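Local atomic coordinates of phosphoribosylaminoimidazole carboxylase, ATPase subunit (Thermus thermophilus, PDB entry 3AW8), a protein that probably catalyses the ATP-dependent carboxylation of 5-aminoimidazole ribonucleotide with bicarbonate to N5-carboxyaminoimidazole ribonucleotide in purine biosynthesis. Residues L10-A15 with A36-E41; L28-E33 with V44-D49; L62-F67 with L84-K89; V70-A75 with A90-Q95; L184-R189 with V240-L245. All coordinates share one frame; numbering follows the deposited sequence.

Overall arrangement
From the N terminus, contact 1 folds the loop after strand 25-29 back against helix 9-18. Contact 2 starts inside that span and ends beyond it, so the two cross; it sets the end of strand 25-29 beside that of strand 41-44. Contact 3 ties strand 62-65 to the segment leading into helix 88-94, and contact 4, which crosses it, packs that helix against the start of helix 72-81. Phe47 of contact 2 touches contacts 3 and 4, while Glu66 of contact 3 reaches Gly11 of contact 1. Contact 5, last in series, closes the roughly 50-residue excursion between strands 179-187 and 241-250 of the ATP-grasp domain; its Val240 and Arg189 meet Tyr85, linking the two domains.

Contact 1: L10-A15 with A36-E41; sequences LGRMLA and AGQVGE
The side chains of Arg12 and Gln38 cross obliquely, NH1 against OE1, with the guanidinium and amide planes 73° apart. Arg12 has CG anti to its backbone N (chi1 176°), and from CG to NE the chain is fully extended, the long straight arm needed to span from the helix to the loop. Arg12 NH1 donates to Gln38 OE1 at 3.1 Å, but the bond is bent, with 137° at the hydrogen, and NH1 stands above the plane of the amide carbonyl. A water in the guanidinium plane accepts from Arg12 NH2 at 2.9 Å and gives a weak bond to Gln38 OE1. Arg12 NH1 also bonds Cys35 O, NH2 bonds Tyr19 O of the second subunit, and Gln38 NE2 is held by Gly327 O.

Below this polar layer the groups are small. Ala36 CB rests 3.9 Å from Arg12 N, beside Gly11, which adds no bulk there and whose N-H bonds Glu66. One turn on, Ala15 CB points toward the loop and meets Val39 CG1 at 3.5 Å, a methyl-to-methyl contact. Helix 9-18 follows the glycine-rich turn of a Rossmann-like fold, and the loop packs along its flank.

An alanine at Arg12 would probably leave the carbonyls of Cys35 and of Tyr19 in the second subunit without this donor, and Gln38 OE1 more loosely held. One buried cation thus gathers neutral oxygens from loop, solvent and partner subunit, so its charge is probably offset by several dipoles, one of them the second subunit's carbonyl, whose bond to NH2 links the two chains.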
# COMPACT_ATOMS: atom_id res chain seq x y z
N LEU A 10 0.62 -7.08 12.44
CA LEU A 10 1.11 -7.91 11.34
C LEU A 10 -0.07 -8.40 10.50
O LEU A 10 0.02 -8.48 9.27
CB LEU A 10 1.90 -9.11 11.89
CG LEU A 10 3.18 -8.74 12.65
CD1 LEU A 10 3.87 -10.01 13.11
CD2 LEU A 10 4.12 -7.92 11.75
N GLY A 11 -1.19 -8.71 11.15
CA GLY A 11 -2.38 -9.15 10.42
C GLY A 11 -3.02 -7.98 9.69
O GLY A 11 -3.52 -8.10 8.56
N ARG A 12 -3.00 -6.82 10.33
CA ARG A 12 -3.54 -5.60 9.74
C ARG A 12 -2.80 -5.33 8.43
O ARG A 12 -3.40 -4.99 7.42
CB ARG A 12 -3.36 -4.42 10.70
CG ARG A 12 -3.79 -3.06 10.18
CD ARG A 12 -3.27 -1.99 11.15
NE ARG A 12 -3.53 -0.62 10.72
CZ ARG A 12 -4.65 0.06 10.97
NH1 ARG A 12 -5.63 -0.50 11.67
NH2 ARG A 12 -4.79 1.29 10.51
N MET A 13 -1.49 -5.50 8.45
CA MET A 13 -0.72 -5.24 7.25
C MET A 13 -0.86 -6.31 6.18
O MET A 13 -0.82 -5.98 4.99
CB MET A 13 0.74 -4.96 7.61
CG MET A 13 0.84 -3.62 8.35
SD MET A 13 2.51 -3.04 8.63
CE MET A 13 2.90 -3.91 10.19
N LEU A 14 -1.07 -7.57 6.58
CA LEU A 14 -1.31 -8.63 5.60
C LEU A 14 -2.59 -8.28 4.82
O LEU A 14 -2.64 -8.33 3.59
CB LEU A 14 -1.51 -9.98 6.29
CG LEU A 14 -0.22 -10.66 6.76
CD1 LEU A 14 -0.52 -11.77 7.78
CD2 LEU A 14 0.50 -11.21 5.54
N ALA A 15 -3.63 -7.89 5.55
CA ALA A 15 -4.89 -7.54 4.90
C ALA A 15 -4.74 -6.35 3.95
O ALA A 15 -5.24 -6.39 2.82
CB ALA A 15 -5.97 -7.26 5.95
N ALA A 36 -6.42 -5.12 13.70
CA ALA A 36 -6.74 -5.68 12.39
C ALA A 36 -8.25 -5.53 12.15
O ALA A 36 -8.70 -5.41 11.01
CB ALA A 36 -6.34 -7.14 12.31
N GLY A 37 -9.01 -5.50 13.25
CA GLY A 37 -10.45 -5.36 13.14
C GLY A 37 -10.86 -4.09 12.43
O GLY A 37 -11.94 -4.02 11.83
N GLN A 38 -10.01 -3.08 12.48
CA GLN A 38 -10.32 -1.81 11.84
C GLN A 38 -10.13 -1.95 10.35
O GLN A 38 -10.36 -1.02 9.59
CB GLN A 38 -9.37 -0.72 12.35
CG GLN A 38 -9.48 -0.41 13.84
CD GLN A 38 -8.22 0.24 14.39
OE1 GLN A 38 -7.51 0.95 13.67
NE2 GLN A 38 -7.94 0.02 15.67
N VAL A 39 -9.74 -3.14 9.91
CA VAL A 39 -9.45 -3.32 8.51
C VAL A 39 -10.07 -4.55 7.86
O VAL A 39 -10.03 -4.70 6.64
CB VAL A 39 -7.90 -3.31 8.36
CG1 VAL A 39 -7.39 -4.66 7.90
CG2 VAL A 39 -7.49 -2.17 7.48
N GLY A 40 -10.66 -5.43 8.68
CA GLY A 40 -11.29 -6.62 8.15
C GLY A 40 -12.29 -7.20 9.13
O GLY A 40 -12.57 -6.58 10.16
N GLU A 41 -12.83 -8.38 8.83
CA GLU A 41 -13.79 -9.04 9.70
C GLU A 41 -13.01 -9.64 10.87
O GLU A 41 -12.10 -10.45 10.67
CB GLU A 41 -14.53 -10.14 8.93
CG GLU A 41 -15.64 -10.84 9.72
CD GLU A 41 -16.31 -11.98 8.93
OE1 GLU A 41 -17.16 -12.69 9.52
OE2 GLU A 41 -16.01 -12.17 7.72
O HOH W 1 -6.76 3.26 11.39

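Contact 2: L28-E33 with V44-D49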
# COMPACT_ATOMS: atom_id res chain seq x y z
N LEU A 28 -9.02 -13.62 13.95
CA LEU A 28 -9.48 -14.20 15.21
C LEU A 28 -8.53 -13.61 16.24
O LEU A 28 -7.32 -13.61 16.03
CB LEU A 28 -9.35 -15.73 15.22
CG LEU A 28 -10.25 -16.48 16.23
CD1 LEU A 28 -9.70 -17.89 16.45
CD2 LEU A 28 -10.31 -15.76 17.56
N ASP A 29 -9.08 -13.06 17.31
CA ASP A 29 -8.26 -12.48 18.36
C ASP A 29 -9.15 -12.33 19.58
O ASP A 29 -10.33 -12.01 19.46
CB ASP A 29 -7.71 -11.11 17.95
CG ASP A 29 -6.55 -10.66 18.83
OD1 ASP A 29 -6.80 -10.26 20.00
OD2 ASP A 29 -5.39 -10.72 18.37
N PRO A 30 -8.60 -12.58 20.77
CA PRO A 30 -9.36 -12.47 22.02
C PRO A 30 -9.69 -11.04 22.45
O PRO A 30 -10.51 -10.82 23.34
CB PRO A 30 -8.46 -13.20 23.02
CG PRO A 30 -7.09 -12.96 22.48
CD PRO A 30 -7.28 -13.18 21.01
N SER A 31 -9.08 -10.06 21.80
CA SER A 31 -9.34 -8.67 22.15
C SER A 31 -10.20 -7.96 21.12
O SER A 31 -9.85 -7.89 19.95
CB SER A 31 -8.03 -7.92 22.31
OG SER A 31 -8.29 -6.56 22.55
N PRO A 32 -11.33 -7.39 21.56
CA PRO A 32 -12.25 -6.67 20.67
C PRO A 32 -11.58 -5.48 20.01
O PRO A 32 -12.07 -4.97 19.01
CB PRO A 32 -13.37 -6.23 21.62
CG PRO A 32 -13.27 -7.18 22.76
CD PRO A 32 -11.80 -7.33 22.95
N GLU A 33 -10.47 -5.03 20.58
CA GLU A 33 -9.74 -3.87 20.07
C GLU A 33 -8.61 -4.20 19.08
O GLU A 33 -7.88 -3.29 18.68
CB GLU A 33 -9.15 -3.08 21.23
CG GLU A 33 -9.97 -1.89 21.71
CD GLU A 33 -11.40 -2.26 22.09
OE1 GLU A 33 -12.27 -2.34 21.18
OE2 GLU A 33 -11.66 -2.47 23.30
N VAL A 44 -14.01 -12.09 17.70
CA VAL A 44 -13.44 -12.01 19.04
C VAL A 44 -13.61 -13.36 19.74
O VAL A 44 -14.72 -13.90 19.80
CB VAL A 44 -14.11 -10.91 19.89
CG1 VAL A 44 -13.39 -10.79 21.23
CG2 VAL A 44 -14.06 -9.58 19.16
N GLY A 45 -12.51 -13.91 20.25
CA GLY A 45 -12.58 -15.18 20.94
C GLY A 45 -11.21 -15.72 21.29
O GLY A 45 -10.23 -15.38 20.63
N GLU A 46 -11.13 -16.54 22.33
CA GLU A 46 -9.86 -17.14 22.75
C GLU A 46 -9.48 -18.18 21.71
O GLU A 46 -10.34 -18.80 21.11
CB GLU A 46 -10.00 -17.81 24.12
CG GLU A 46 -10.49 -16.89 25.23
CD GLU A 46 -9.47 -15.84 25.63
OE1 GLU A 46 -9.80 -14.96 26.46
OE2 GLU A 46 -8.33 -15.88 25.11
N PHE A 47 -8.18 -18.38 21.50
CA PHE A 47 -7.71 -19.37 20.53
C PHE A 47 -8.02 -20.79 20.96
O PHE A 47 -8.08 -21.70 20.13
CB PHE A 47 -6.20 -19.22 20.30
CG PHE A 47 -5.82 -17.93 19.65
CD1 PHE A 47 -6.21 -17.65 18.35
CD2 PHE A 47 -5.07 -16.98 20.35
CE1 PHE A 47 -5.87 -16.44 17.74
CE2 PHE A 47 -4.72 -15.77 19.75
CZ PHE A 47 -5.12 -15.50 18.45
N LEU A 48 -8.20 -20.99 22.26
CA LEU A 48 -8.50 -22.31 22.78
C LEU A 48 -10.00 -22.53 22.98
O LEU A 48 -10.41 -23.56 23.52
CB LEU A 48 -7.73 -22.56 24.07
CG LEU A 48 -6.23 -22.61 23.80
CD1 LEU A 48 -5.48 -22.96 25.08
CD2 LEU A 48 -5.94 -23.63 22.70
N ASP A 49 -10.80 -21.56 22.55
CA ASP A 49 -12.25 -21.66 22.62
C ASP A 49 -12.62 -22.32 21.29
O ASP A 49 -12.75 -21.65 20.27
CB ASP A 49 -12.88 -20.27 22.73
CG ASP A 49 -14.40 -20.29 22.54
OD1 ASP A 49 -15.02 -19.22 22.75
OD2 ASP A 49 -14.97 -21.34 22.16
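Val44 fits its two methyls against the loop through Pro30 and Pro32. Its CG1 lies 3.6 Å from Pro30 O and also touches Pro32 CG, while CG2 sits 3.7 Å from Pro32 CA. The Pro32 ring and Val44 cross at about a right angle, and two rigid, compact residues suit this outer part of the contact. At Gly45 the backbones run close, and a side chain would have pointed away from the other segment: Leu28 CD2 leans on Gly45 O, and Gly45 N donates to Asp29 O at 3.0 Å.

That bond belongs to a parallel bridge between Asp29 and Val44, where strand 41-44 ends beside strand 25-29 at the border of the four-stranded parallel sheet of this Rossmann-like domain. Asp29 closes an Asx turn, its OD1 accepting from Ser31 N at 2.9 Å, and its OD2 reaches Gly7 N in the glycine-rich loop.

On the other flank the Phe47 ring is the large bump, filling the recess lined by Leu28 CD1, Leu28 O and Pro30 CD. Its CD1 meets Leu28 CD1 at 4.0 Å, the two side chains sliding past each other in opposite directions, and its CE2 touches Pro30 CD at 3.9 Å. Leu28 also packs on Leu53 and Phe56 of helix 50-57. Phe67 packs against the same phenylalanine ring. Glu46 bends at chi2, which turns CD back toward Pro30, and the two side chains cross at about a right angle; OE2 lies 3.4 Å from Pro30 CB.

Contact 3: L62-F67 with L84-K89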
# COMPACT_ATOMS: atom_id res chain seq x y z
N LEU A 62 -8.20 -20.85 3.23
CA LEU A 62 -6.98 -21.31 3.91
C LEU A 62 -6.80 -20.51 5.19
O LEU A 62 -7.47 -19.50 5.41
CB LEU A 62 -5.76 -21.14 2.99
CG LEU A 62 -5.24 -19.73 2.65
CD1 LEU A 62 -4.26 -19.26 3.72
CD2 LEU A 62 -4.54 -19.75 1.30
N VAL A 63 -5.89 -20.96 6.05
CA VAL A 63 -5.63 -20.28 7.31
C VAL A 63 -4.15 -20.13 7.56
O VAL A 63 -3.38 -21.08 7.39
CB VAL A 63 -6.24 -21.06 8.49
CG1 VAL A 63 -5.82 -20.42 9.81
CG2 VAL A 63 -7.76 -21.07 8.38
N THR A 64 -3.74 -18.92 7.95
CA THR A 64 -2.35 -18.62 8.25
C THR A 64 -2.37 -17.90 9.60
O THR A 64 -3.44 -17.65 10.15
CB THR A 64 -1.73 -17.74 7.13
OG1 THR A 64 -0.33 -17.54 7.37
CG2 THR A 64 -2.46 -16.40 7.03
N TYR A 65 -1.21 -17.57 10.16
CA TYR A 65 -1.19 -16.88 11.46
C TYR A 65 -0.15 -15.76 11.54
O TYR A 65 0.84 -15.79 10.82
CB TYR A 65 -0.94 -17.90 12.58
CG TYR A 65 0.07 -18.96 12.21
CD1 TYR A 65 -0.32 -20.12 11.52
CD2 TYR A 65 1.42 -18.79 12.50
CE1 TYR A 65 0.62 -21.07 11.13
CE2 TYR A 65 2.37 -19.74 12.10
CZ TYR A 65 1.96 -20.88 11.42
OH TYR A 65 2.90 -21.80 11.04
N GLU A 66 -0.39 -14.79 12.42
CA GLU A 66 0.52 -13.66 12.60
C GLU A 66 0.99 -13.53 14.04
O GLU A 66 2.03 -12.95 14.31
CB GLU A 66 -0.14 -12.35 12.15
CG GLU A 66 -1.43 -11.98 12.90
CD GLU A 66 -1.24 -10.87 13.93
OE1 GLU A 66 -1.31 -11.15 15.15
OE2 GLU A 66 -1.01 -9.71 13.52
N PHE A 67 0.19 -14.06 14.96
CA PHE A 67 0.51 -14.04 16.38
C PHE A 67 1.47 -15.21 16.62
O PHE A 67 1.05 -16.36 16.61
CB PHE A 67 -0.80 -14.23 17.15
CG PHE A 67 -0.64 -14.36 18.63
CD1 PHE A 67 -1.65 -14.93 19.39
CD2 PHE A 67 0.51 -13.90 19.27
CE1 PHE A 67 -1.54 -15.05 20.76
CE2 PHE A 67 0.63 -14.02 20.66
CZ PHE A 67 -0.39 -14.59 21.40
N LEU A 84 -3.38 -25.04 5.81
CA LEU A 84 -2.76 -24.20 6.82
C LEU A 84 -1.30 -23.95 6.46
O LEU A 84 -0.53 -24.90 6.37
CB LEU A 84 -2.83 -24.87 8.19
CG LEU A 84 -2.20 -24.15 9.38
CD1 LEU A 84 -3.18 -23.11 9.90
CD2 LEU A 84 -1.83 -25.14 10.47
N TYR A 85 -0.94 -22.69 6.26
CA TYR A 85 0.44 -22.36 5.93
C TYR A 85 0.88 -21.16 6.77
O TYR A 85 0.14 -20.19 6.88
CB TYR A 85 0.58 -22.00 4.45
CG TYR A 85 -0.14 -22.93 3.50
CD1 TYR A 85 -1.50 -22.79 3.26
CD2 TYR A 85 0.55 -23.92 2.80
CE1 TYR A 85 -2.16 -23.60 2.34
CE2 TYR A 85 -0.10 -24.74 1.88
CZ TYR A 85 -1.46 -24.57 1.66
OH TYR A 85 -2.11 -25.37 0.74
N PRO A 86 2.08 -21.22 7.37
CA PRO A 86 3.05 -22.31 7.33
C PRO A 86 2.54 -23.51 8.10
O PRO A 86 1.54 -23.43 8.80
CB PRO A 86 4.28 -21.70 7.99
CG PRO A 86 4.14 -20.25 7.73
CD PRO A 86 2.67 -20.03 7.99
N PRO A 87 3.23 -24.66 7.98
CA PRO A 87 2.83 -25.88 8.69
C PRO A 87 2.91 -25.72 10.20
O PRO A 87 3.78 -25.00 10.70
CB PRO A 87 3.83 -26.92 8.17
CG PRO A 87 4.17 -26.41 6.81
CD PRO A 87 4.32 -24.93 7.04
N ALA A 88 2.03 -26.41 10.92
CA ALA A 88 2.00 -26.35 12.38
C ALA A 88 3.35 -26.69 13.01
O ALA A 88 3.67 -26.23 14.10
CB ALA A 88 0.92 -27.28 12.93
N LYS A 89 4.14 -27.51 12.32
CA LYS A 89 5.45 -27.90 12.83
C LYS A 89 6.32 -26.67 13.10
O LYS A 89 6.97 -26.58 14.14
CB LYS A 89 6.16 -28.82 11.83
CG LYS A 89 7.49 -29.41 12.31
CD LYS A 89 8.16 -30.17 11.17
CE LYS A 89 9.51 -30.78 11.57
NZ LYS A 89 9.36 -31.86 12.58
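Leu84 CD1 is the hub of the apolar centre: it lies 3.8 Å from Val63 CG1 and approaches the edge of the Tyr65 ring at CD1. Beside it, after a cis peptide bond, the Pro86 ring is set obliquely to Tyr65, with Pro86 CD 3.6 Å from Tyr65 CZ, and at the far end Leu62 CB meets the edge of the Tyr85 ring. Branched and ring side chains suit a buried strand flank of this kind.

Outward come the backbone and hydroxyls. Tyr85 N donates to Val63 O at 3.1 Å, a single bridge between Val63 and Leu84. Thr64 OG1, anti to its backbone N (chi1 -176°), gives its proton to Tyr85 O at 2.7 Å in the carbonyl plane; Thr64 OG1 is also bonded to His282 NE2. Tyr65 OH lies near the carbonyls of Pro86 and Pro87, 3.1 Å from Pro86 O, with weak bonding possible to either.

Strand 62-65 is one of the two outermost strands of the parallel sheet within this chain and pairs with strand 2-5. Leu84 packs on helix 72-81, Leu62 and Tyr85 touch helix 278-287, and Tyr85 also meets Arg189 and Val240 of the ATP-grasp domain.

Contact 4: V70-A75 with A90-Q95; sequences VPVEAA and ALEVAQ
Leu91 CD1 makes the apolar core with Val70 and Ala75. It reaches Val70 CG1 at 3.6 Å, the two side chains crossing at about a right angle, and touches Ala75 CB at 3.9 Å. CG of Leu91 lies beside the backbone N, anti to the carbonyl carbon (chi1 -87°), which sets CG on the side of Val70 and Ala75. The small alanine suits a place where the leucine tip comes close. Val72 CG2 adds to this surface at 4.2 Å from Leu91 CB.

The one hydrogen bond across the contact runs from Gln95 NE2 to Val70 O, 3.0 Å long with 153° at the hydrogen. The donor stands above the plane of that carbonyl, and the same amide nitrogen also serves Glu68 O, so it ties down two carbonyls of the loop before helix 72-81.

Mixed contacts lie alongside. The Glu92 carboxylate lies across Val72, its OE2 4.0 Å from Val72 CG1, and OE1 forms a salt bridge with Arg76, one turn further along helix 72-81.

The contact joins helices 72-81 and 88-94 of the preATP-grasp domain, the Gln95 side chain about 12 Å from the bound adenosine monophosphate. A leucine in place of Gln95 would probably leave the carbonyls of Val70 and Glu68 without this donor and the loop freer to shift. An apolar patch around Leu91 is thus flanked by an amide bond to the loop and by the pairing of Glu92 with Arg76, which together probably limit how the helices can slide.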
# COMPACT_ATOMS: atom_id res chain seq x y z
N VAL A 70 0.63 -18.01 19.19
CA VAL A 70 -0.68 -18.62 19.07
C VAL A 70 -0.54 -20.09 19.50
O VAL A 70 0.45 -20.75 19.16
CB VAL A 70 -1.19 -18.56 17.63
CG1 VAL A 70 -0.32 -19.43 16.71
CG2 VAL A 70 -2.64 -19.00 17.58
N PRO A 71 -1.53 -20.60 20.25
CA PRO A 71 -1.52 -22.00 20.72
C PRO A 71 -1.44 -22.93 19.53
O PRO A 71 -2.32 -22.91 18.68
CB PRO A 71 -2.85 -22.12 21.45
CG PRO A 71 -3.07 -20.75 21.98
CD PRO A 71 -2.69 -19.88 20.80
N VAL A 72 -0.40 -23.74 19.45
CA VAL A 72 -0.26 -24.66 18.33
C VAL A 72 -1.47 -25.61 18.26
O VAL A 72 -1.78 -26.17 17.21
CB VAL A 72 1.02 -25.50 18.44
CG1 VAL A 72 0.89 -26.51 19.55
CG2 VAL A 72 1.31 -26.18 17.12
N GLU A 73 -2.16 -25.76 19.38
CA GLU A 73 -3.34 -26.61 19.42
C GLU A 73 -4.42 -26.07 18.47
O GLU A 73 -5.08 -26.84 17.77
CB GLU A 73 -3.91 -26.68 20.84
CG GLU A 73 -3.00 -27.32 21.89
CD GLU A 73 -1.90 -26.40 22.39
OE1 GLU A 73 -2.22 -25.26 22.81
OE2 GLU A 73 -0.73 -26.81 22.39
N ALA A 74 -4.59 -24.75 18.46
CA ALA A 74 -5.58 -24.11 17.60
C ALA A 74 -5.21 -24.26 16.12
O ALA A 74 -6.08 -24.40 15.27
CB ALA A 74 -5.73 -22.64 17.96
N ALA A 75 -3.92 -24.23 15.82
CA ALA A 75 -3.48 -24.37 14.44
C ALA A 75 -3.68 -25.80 13.95
O ALA A 75 -4.13 -26.00 12.82
CB ALA A 75 -2.01 -23.97 14.30
N ALA A 90 6.32 -25.73 12.15
CA ALA A 90 7.11 -24.50 12.26
C ALA A 90 6.82 -23.77 13.57
O ALA A 90 7.73 -23.23 14.20
CB ALA A 90 6.83 -23.60 11.08
N LEU A 91 5.55 -23.75 13.98
CA LEU A 91 5.18 -23.11 15.23
C LEU A 91 5.81 -23.88 16.38
O LEU A 91 6.36 -23.29 17.31
CB LEU A 91 3.66 -23.13 15.41
CG LEU A 91 2.84 -22.00 14.80
CD1 LEU A 91 1.38 -22.22 15.13
CD2 LEU A 91 3.31 -20.68 15.36
N GLU A 92 5.71 -25.20 16.31
CA GLU A 92 6.25 -26.09 17.32
C GLU A 92 7.74 -25.78 17.52
O GLU A 92 8.19 -25.48 18.62
CB GLU A 92 6.08 -27.55 16.87
CG GLU A 92 5.97 -28.57 18.00
CD GLU A 92 4.53 -28.90 18.37
OE1 GLU A 92 3.75 -29.31 17.47
OE2 GLU A 92 4.17 -28.75 19.57
N VAL A 93 8.50 -25.87 16.43
CA VAL A 93 9.93 -25.60 16.47
C VAL A 93 10.24 -24.21 17.03
O VAL A 93 11.04 -24.07 17.95
CB VAL A 93 10.54 -25.70 15.05
CG1 VAL A 93 12.02 -25.35 15.10
CG2 VAL A 93 10.35 -27.09 14.49
N ALA A 94 9.59 -23.19 16.47
CA ALA A 94 9.82 -21.81 16.86
C ALA A 94 9.38 -21.39 18.26
O ALA A 94 9.84 -20.38 18.77
CB ALA A 94 9.20 -20.88 15.83
N GLN A 95 8.48 -22.15 18.88
CA GLN A 95 7.99 -21.79 20.20
C GLN A 95 8.78 -22.39 21.37
O GLN A 95 8.43 -22.19 22.53
CB GLN A 95 6.50 -22.14 20.31
CG GLN A 95 5.61 -21.36 19.35
CD GLN A 95 4.12 -21.52 19.66
OE1 GLN A 95 3.65 -22.61 19.98
NE2 GLN A 95 3.37 -20.43 19.55

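Contact 5: L184-R189 with V240-L245; sequences LAVRGR and VGVLAL
Ala185 and Leu243 face each other as a hydrogen-bonded antiparallel pair, Ala185 N donating to Leu243 O at 2.8 Å and Leu243 N returning to Ala185 O at 2.7 Å. Both bonds are almost straight, the first with 178° at the hydrogen. Arg187 and Gly241 form a second such pair, Arg187 N to Gly241 O at 3.0 Å and Gly241 N to Arg187 O at 2.8 Å. The backbone of Gly241 adopts a positive phi (119°) at which a CB would jam against the preceding carbonyl, so glycine suits the start of this strand. CA-H groups of Val242 and Val186 also approach carbonyl oxygens between the bonded pairs.

The packing lies on the two faces of the sheet. On one, Leu184 CD1 reaches Ala244 CB at 3.4 Å, and Val242 CG2 meets Val186 CB at 3.8 Å; beta-branched valines favour extended strands, and the small Ala244 lets Leu184 CD1 come close. Ala185, Arg187 and Leu243 are on the other face, where helix 220-237 packs on Ala185 and Arg187 and the alanine allows close approach of Ala230 and Met234. Arg187, extended from CG to NE, brings its guanidinium edge to Val240 CG2, and its NH2 bonds Tyr239 O. At the far end Val240 CG1 leans on Arg189 CB at 4.1 Å.

The N-to-C directions of the two short strand segments lie 151° apart, as neighbours in the large antiparallel sheet of the ATP-grasp fold. The side chain of Ala244 is about 12 Å from the bound adenosine monophosphate, so this pairing belongs to the sheet framework beside the nucleotide site rather than to the pocket itself.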
# COMPACT_ATOMS: atom_id res chain seq x y z
N LEU A 184 14.81 -12.30 5.77
CA LEU A 184 13.43 -12.69 5.52
C LEU A 184 13.46 -13.55 4.26
O LEU A 184 14.00 -13.14 3.24
CB LEU A 184 12.53 -11.47 5.31
CG LEU A 184 12.29 -10.51 6.48
CD1 LEU A 184 12.00 -11.32 7.73
CD2 LEU A 184 13.51 -9.63 6.72
N ALA A 185 12.90 -14.75 4.34
CA ALA A 185 12.87 -15.64 3.20
C ALA A 185 11.44 -16.09 2.96
O ALA A 185 10.60 -16.05 3.86
CB ALA A 185 13.76 -16.86 3.45
N VAL A 186 11.16 -16.53 1.74
CA VAL A 186 9.81 -16.97 1.42
C VAL A 186 9.80 -18.15 0.46
O VAL A 186 10.62 -18.25 -0.45
CB VAL A 186 8.99 -15.79 0.83
CG1 VAL A 186 9.86 -14.96 -0.09
CG2 VAL A 186 7.77 -16.32 0.09
N ARG A 187 8.87 -19.06 0.70
CA ARG A 187 8.73 -20.24 -0.13
C ARG A 187 7.26 -20.44 -0.46
O ARG A 187 6.44 -20.61 0.44
CB ARG A 187 9.28 -21.47 0.61
CG ARG A 187 9.22 -22.78 -0.17
CD ARG A 187 9.98 -23.89 0.55
NE ARG A 187 9.87 -25.17 -0.13
CZ ARG A 187 8.81 -25.98 -0.06
NH1 ARG A 187 8.80 -27.12 -0.73
NH2 ARG A 187 7.76 -25.65 0.68
N GLY A 188 6.94 -20.40 -1.75
CA GLY A 188 5.58 -20.59 -2.19
C GLY A 188 5.06 -22.01 -2.02
O GLY A 188 5.81 -22.93 -1.69
N ARG A 189 3.76 -22.17 -2.23
CA ARG A 189 3.12 -23.47 -2.10
C ARG A 189 3.64 -24.36 -3.21
O ARG A 189 3.65 -25.59 -3.10
CB ARG A 189 1.61 -23.30 -2.20
CG ARG A 189 0.81 -24.49 -1.72
CD ARG A 189 -0.65 -24.12 -1.54
NE ARG A 189 -1.29 -23.76 -2.80
CZ ARG A 189 -2.48 -23.16 -2.90
NH1 ARG A 189 -3.16 -22.83 -1.80
NH2 ARG A 189 -2.98 -22.88 -4.09
N VAL A 240 5.82 -22.84 3.85
CA VAL A 240 5.06 -22.12 2.84
C VAL A 240 4.73 -20.78 3.46
O VAL A 240 4.10 -20.70 4.52
CB VAL A 240 3.75 -22.84 2.49
CG1 VAL A 240 3.02 -22.07 1.40
CG2 VAL A 240 4.05 -24.27 2.04
N GLY A 241 5.19 -19.73 2.80
CA GLY A 241 4.96 -18.39 3.30
C GLY A 241 6.27 -17.70 3.59
O GLY A 241 7.31 -18.04 3.01
N VAL A 242 6.23 -16.72 4.47
CA VAL A 242 7.43 -15.99 4.82
C VAL A 242 8.01 -16.48 6.14
O VAL A 242 7.30 -16.68 7.12
CB VAL A 242 7.16 -14.48 4.88
CG1 VAL A 242 8.33 -13.75 5.55
CG2 VAL A 242 6.94 -13.96 3.47
N LEU A 243 9.32 -16.68 6.14
CA LEU A 243 10.04 -17.16 7.30
C LEU A 243 11.10 -16.12 7.66
O LEU A 243 11.79 -15.60 6.78
CB LEU A 243 10.67 -18.52 6.93
CG LEU A 243 11.44 -19.40 7.91
CD1 LEU A 243 12.91 -19.09 7.81
CD2 LEU A 243 10.92 -19.21 9.32
N ALA A 244 11.22 -15.78 8.94
CA ALA A 244 12.19 -14.79 9.38
C ALA A 244 13.25 -15.43 10.26
O ALA A 244 12.96 -15.98 11.33
CB ALA A 244 11.49 -13.67 10.14
N LEU A 245 14.50 -15.35 9.79
CA LEU A 245 15.64 -15.91 10.50
C LEU A 245 16.54 -14.80 11.03
O LEU A 245 17.00 -13.95 10.27
CB LEU A 245 16.43 -16.82 9.56
CG LEU A 245 16.29 -18.34 9.70
CD1 LEU A 245 14.89 -18.70 10.18
CD2 LEU A 245 16.62 -19.00 8.36